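Local coordinates for protein putative oxidoreductase (Bacteroides fragilis NCTC 9343, PDB 3EOF) that binds flavin mononucleotide and probably acts as a flavin-dependent oxidoreductase of the nitroreductase family, at residues P60-V68 with L131-I141. Residues are numbered along the deposited sequence; the frame is centred on the assembly and turned at random.
With FMN (flavin mononucleotide), chain C.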
loop_
_atom_site.group_PDB
_atom_site.type_symbol
_atom_site.label_atom_id
_atom_site.label_comp_id
_atom_site.label_asym_id
_atom_site.label_seq_id
_atom_site.Cartn_x
_atom_site.Cartn_y
_atom_site.Cartn_z
ATOM N N PRO A 60 3.274 7.380 -22.596
ATOM C CA PRO A 60 4.664 6.923 -22.698
ATOM C C PRO A 60 5.302 6.559 -21.368
ATOM O O PRO A 60 6.102 5.621 -21.314
ATOM C CB PRO A 60 5.400 8.133 -23.311
ATOM C CG PRO A 60 4.377 8.978 -23.876
ATOM C CD PRO A 60 3.108 8.737 -23.113
ATOM N N ALA A 61 4.980 7.321 -20.319
ATOM C CA ALA A 61 5.442 7.060 -18.957
ATOM C C ALA A 61 5.069 5.609 -18.562
ATOM O O ALA A 61 5.833 4.887 -17.883
ATOM C CB ALA A 61 4.789 8.059 -17.987
ATOM N N HIS A 62 3.882 5.190 -19.014
ATOM C CA HIS A 62 3.348 3.873 -18.734
ATOM C C HIS A 62 3.598 2.887 -19.870
ATOM O O HIS A 62 2.897 1.902 -19.994
ATOM C CB HIS A 62 1.864 3.991 -18.374
ATOM C CG HIS A 62 1.644 4.798 -17.136
ATOM N ND1 HIS A 62 2.030 4.345 -15.901
ATOM C CD2 HIS A 62 1.202 6.065 -16.953
ATOM C CE1 HIS A 62 1.760 5.267 -14.991
ATOM N NE2 HIS A 62 1.235 6.314 -15.601
ATOM N N PHE A 63 4.658 3.117 -20.641
ATOM C CA PHE A 63 5.050 2.255 -21.741
ATOM C C PHE A 63 3.973 2.059 -22.803
ATOM O O PHE A 63 3.950 1.018 -23.505
ATOM C CB PHE A 63 5.553 0.876 -21.261
ATOM C CG PHE A 63 6.678 0.937 -20.276
ATOM C CD1 PHE A 63 7.730 1.819 -20.435
ATOM C CD2 PHE A 63 6.717 0.059 -19.209
ATOM C CE1 PHE A 63 8.745 1.871 -19.511
ATOM C CE2 PHE A 63 7.765 0.107 -18.293
ATOM C CZ PHE A 63 8.754 1.020 -18.448
ATOM N N ASN A 64 3.118 3.070 -22.945
ATOM C CA ASN A 64 2.038 3.054 -23.924
ATOM C C ASN A 64 1.068 1.887 -23.805
ATOM O O ASN A 64 0.535 1.371 -24.796
ATOM C CB ASN A 64 2.646 3.186 -25.313
ATOM C CG ASN A 64 3.202 4.556 -25.540
ATOM O OD1 ASN A 64 4.318 4.716 -26.047
ATOM N ND2 ASN A 64 2.434 5.578 -25.124
ATOM N N GLN A 65 0.846 1.480 -22.561
ATOM C CA GLN A 65 -0.102 0.423 -22.274
ATOM C C GLN A 65 -1.398 1.058 -22.627
ATOM O O GLN A 65 -1.632 2.203 -22.248
ATOM C CB GLN A 65 -0.078 0.021 -20.824
ATOM C CG GLN A 65 1.232 -0.559 -20.389
ATOM C CD GLN A 65 1.190 -1.001 -18.965
ATOM O OE1 GLN A 65 0.630 -2.050 -18.679
ATOM N NE2 GLN A 65 1.775 -0.209 -18.056
ATOM N N PRO A 66 -2.241 0.339 -23.375
ATOM C CA PRO A 66 -3.454 0.930 -23.939
ATOM C C PRO A 66 -4.465 1.502 -22.990
ATOM O O PRO A 66 -5.157 2.422 -23.363
ATOM C CB PRO A 66 -4.040 -0.203 -24.799
ATOM C CG PRO A 66 -3.380 -1.462 -24.302
ATOM C CD PRO A 66 -2.065 -1.072 -23.763
HETATM N N MSE A 67 -4.483 1.015 -21.758
HETATM C CA MSE A 67 -5.468 1.402 -20.757
HETATM C C MSE A 67 -5.401 2.866 -20.381
HETATM O O MSE A 67 -6.389 3.426 -19.925
HETATM C CB MSE A 67 -5.304 0.577 -19.462
HETATM C CG MSE A 67 -5.469 -0.931 -19.574
HETATM SE SE MSE A 67 -3.908 -1.907 -20.181
HETATM C CE MSE A 67 -2.800 -1.756 -18.618
ATOM N N VAL A 68 -4.220 3.471 -20.511
ATOM C CA VAL A 68 -4.090 4.895 -20.210
ATOM C C VAL A 68 -4.970 5.771 -21.123
ATOM O O VAL A 68 -5.539 6.759 -20.671
ATOM C CB VAL A 68 -2.630 5.412 -20.314
ATOM C CG1 VAL A 68 -2.606 6.906 -20.007
ATOM C CG2 VAL A 68 -1.699 4.652 -19.352
ATOM N N LEU A 131 -1.109 0.355 -12.787
ATOM C CA LEU A 131 0.030 0.433 -13.688
ATOM C C LEU A 131 1.285 0.523 -12.757
ATOM O O LEU A 131 1.473 1.504 -11.927
ATOM C CB LEU A 131 -0.069 1.600 -14.675
ATOM C CG LEU A 131 -1.412 1.876 -15.375
ATOM C CD1 LEU A 131 -1.371 3.260 -16.028
ATOM C CD2 LEU A 131 -1.819 0.767 -16.379
ATOM N N GLY A 132 2.116 -0.522 -12.898
ATOM C CA GLY A 132 3.377 -0.665 -12.155
ATOM C C GLY A 132 4.460 0.199 -12.757
ATOM O O GLY A 132 5.538 0.453 -12.157
ATOM N N THR A 133 4.154 0.695 -13.946
ATOM C CA THR A 133 5.060 1.575 -14.671
ATOM C C THR A 133 5.285 2.929 -13.989
ATOM O O THR A 133 6.212 3.678 -14.342
ATOM C CB THR A 133 4.542 1.743 -16.081
ATOM O OG1 THR A 133 3.115 1.952 -16.033
ATOM C CG2 THR A 133 4.818 0.470 -16.853
ATOM N N THR A 134 4.439 3.254 -13.017
ATOM C CA THR A 134 4.546 4.512 -12.275
ATOM C C THR A 134 5.880 4.696 -11.595
ATOM O O THR A 134 6.357 5.810 -11.510
ATOM C CB THR A 134 3.447 4.596 -11.169
ATOM O OG1 THR A 134 2.180 4.409 -11.765
ATOM C CG2 THR A 134 3.426 5.915 -10.524
ATOM N N THR A 135 6.429 3.603 -11.044
ATOM C CA THR A 135 7.705 3.596 -10.355
ATOM C C THR A 135 8.863 3.288 -11.335
ATOM O O THR A 135 10.024 3.325 -10.961
ATOM C CB THR A 135 7.641 2.689 -9.121
ATOM O OG1 THR A 135 6.991 1.462 -9.455
ATOM C CG2 THR A 135 6.822 3.355 -8.020
ATOM N N TYR A 136 8.560 2.987 -12.594
ATOM C CA TYR A 136 9.650 2.892 -13.627
ATOM C C TYR A 136 9.924 4.272 -14.193
ATOM O O TYR A 136 11.073 4.620 -14.553
ATOM C CB TYR A 136 9.299 1.954 -14.786
ATOM C CG TYR A 136 9.379 0.508 -14.404
ATOM C CD1 TYR A 136 8.401 -0.056 -13.583
ATOM C CD2 TYR A 136 10.444 -0.282 -14.821
ATOM C CE1 TYR A 136 8.465 -1.366 -13.199
ATOM C CE2 TYR A 136 10.534 -1.604 -14.434
ATOM C CZ TYR A 136 9.531 -2.150 -13.627
ATOM O OH TYR A 136 9.598 -3.470 -13.228
ATOM N N ASN A 137 8.846 5.037 -14.370
ATOM C CA ASN A 137 8.955 6.390 -14.940
ATOM C C ASN A 137 8.384 7.495 -14.087
ATOM O O ASN A 137 7.644 8.340 -14.596
ATOM C CB ASN A 137 8.272 6.412 -16.290
ATOM C CG ASN A 137 9.136 5.847 -17.394
ATOM O OD1 ASN A 137 10.325 6.158 -17.499
ATOM N ND2 ASN A 137 8.521 5.050 -18.261
ATOM N N PRO A 138 8.787 7.549 -12.813
ATOM C CA PRO A 138 8.229 8.578 -11.958
ATOM C C PRO A 138 8.625 9.969 -12.438
ATOM O O PRO A 138 7.821 10.878 -12.385
ATOM C CB PRO A 138 8.817 8.243 -10.560
ATOM C CG PRO A 138 10.118 7.538 -10.875
ATOM C CD PRO A 138 9.765 6.713 -12.081
ATOM N N GLN A 139 9.835 10.171 -12.930
ATOM C CA GLN A 139 10.153 11.519 -13.369
ATOM C C GLN A 139 9.191 12.040 -14.425
ATOM O O GLN A 139 8.799 13.184 -14.364
ATOM C CB GLN A 139 11.582 11.633 -13.862
ATOM C CG GLN A 139 12.023 13.137 -14.057
ATOM C CD GLN A 139 11.956 13.933 -12.760
ATOM O OE1 GLN A 139 12.564 13.539 -11.783
ATOM N NE2 GLN A 139 11.200 15.047 -12.743
HETATM N N MSE A 140 8.811 11.205 -15.388
HETATM C CA MSE A 140 7.917 11.594 -16.484
HETATM C C MSE A 140 6.544 11.913 -15.971
HETATM O O MSE A 140 5.874 12.780 -16.478
HETATM C CB MSE A 140 7.809 10.479 -17.506
HETATM C CG MSE A 140 9.100 10.245 -18.329
HETATM SE SE MSE A 140 8.907 8.751 -19.578
HETATM C CE MSE A 140 7.769 9.485 -20.769
ATOM N N ILE A 141 6.107 11.181 -14.994
ATOM C CA ILE A 141 4.790 11.425 -14.386
ATOM C C ILE A 141 4.928 12.715 -13.603
ATOM O O ILE A 141 4.053 13.552 -13.656
ATOM C CB ILE A 141 4.395 10.242 -13.516
ATOM C CG1 ILE A 141 4.229 9.015 -14.414
ATOM C CG2 ILE A 141 3.083 10.503 -12.762
ATOM C CD1 ILE A 141 4.082 7.705 -13.689
HETATM N N1 FMN C . -1.334 -4.933 -15.105
HETATM C C2 FMN C . -0.904 -4.500 -16.365
HETATM O O2 FMN C . -1.470 -4.887 -17.400
HETATM N N3 FMN C . 0.195 -3.649 -16.493
HETATM C C4 FMN C . 0.922 -3.181 -15.379
HETATM O O4 FMN C . 1.624 -2.106 -15.494
HETATM C C4A FMN C . 0.476 -3.652 -14.105
HETATM N N5 FMN C . 1.143 -3.243 -12.958
HETATM C C5A FMN C . 0.724 -3.629 -11.694
HETATM C C6 FMN C . 1.451 -3.147 -10.596
HETATM C C7 FMN C . 1.101 -3.500 -9.305
HETATM C C7M FMN C . 1.940 -2.966 -8.180
HETATM C C8 FMN C . 0.021 -4.354 -9.099
HETATM C C8M FMN C . -0.484 -4.529 -7.705
HETATM C C9 FMN C . -0.717 -4.845 -10.199
HETATM C C9A FMN C . -0.381 -4.495 -11.532
HETATM N N10 FMN C . -1.064 -4.947 -12.689
HETATM C C10 FMN C . -0.639 -4.524 -13.962
HETATM C "C1'" FMN C . -2.212 -5.951 -12.620
HETATM C "C2'" FMN C . -1.641 -7.333 -12.335
HETATM O "O2'" FMN C . -0.958 -7.788 -13.511
HETATM C "C3'" FMN C . -2.707 -8.284 -11.829
HETATM O "O3'" FMN C . -3.223 -7.907 -10.539
HETATM C "C4'" FMN C . -2.205 -9.733 -11.742
HETATM O "O4'" FMN C . -1.986 -10.267 -13.032
HETATM C "C5'" FMN C . -3.267 -10.600 -11.126
HETATM O "O5'" FMN C . -4.429 -10.351 -11.920
HETATM P P FMN C . -5.870 -10.000 -11.242
HETATM O O1P FMN C . -5.809 -8.648 -10.500
HETATM O O2P FMN C . -6.192 -11.089 -10.251
HETATM O O3P FMN C . -6.867 -10.090 -12.407
#
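His62 and Thr133 meet through a short hydrogen bond, 2.6 Å between His62 ND1 and Thr133 OG1, in which either atom could be the donor. It ties two loops that jointly grip one end of a flavin, an instance of how the nitroreductase fold builds its FMN site from chain segments distant in sequence. With chi1 at 44°, Thr133 OG1 sits between its own backbone N and carbonyl carbon and faces the imidazole edge, in the ring plane. Across one face of that ring lies Leu131, whose CD1 is 3.6 Å from the centroid of the His62 ring in a CH-pi contact, almost on the ring normal. The same methyl also touches Val68 CG2, while Leu131 CD2 packs against the selenomethionine methyl, Met67 CE. Thr134 OG1, also at the imidazole edge, is already bonded to Leu131 O and to Thr156 of strand 151-160.

The flavin is read from both loops. Gln65 extends beyond CG so that OE1 accepts from FMN N3 at 2.7 Å and NE2 donates to FMN O4; NE2 also donates to His62 O, close to the amide plane, and together with the flavin bonds this holds the amide's rotation. Gly132 N reaches FMN O4 at 3.1 Å and, weakly, N5. Two N-H donors, Gln65 NE2 and Gly132 N, thus converge on FMN O4 and would be expected to polarise that carbonyl. Thr37 of the second subunit completes the dimeric site along with Thr11, Arg9, Arg13 and Arg171.

Away from the cofactor, the Phe63 edge is directed at the Tyr136 face, offset, with planes at 69°. Ala61 CB rests on Ile141 CG1 and Met140 CB at the start of helix 138-145, and beside it Asn137 ND2 donates to Ala61 O at 2.7 Å, a nearly straight bond of 165°.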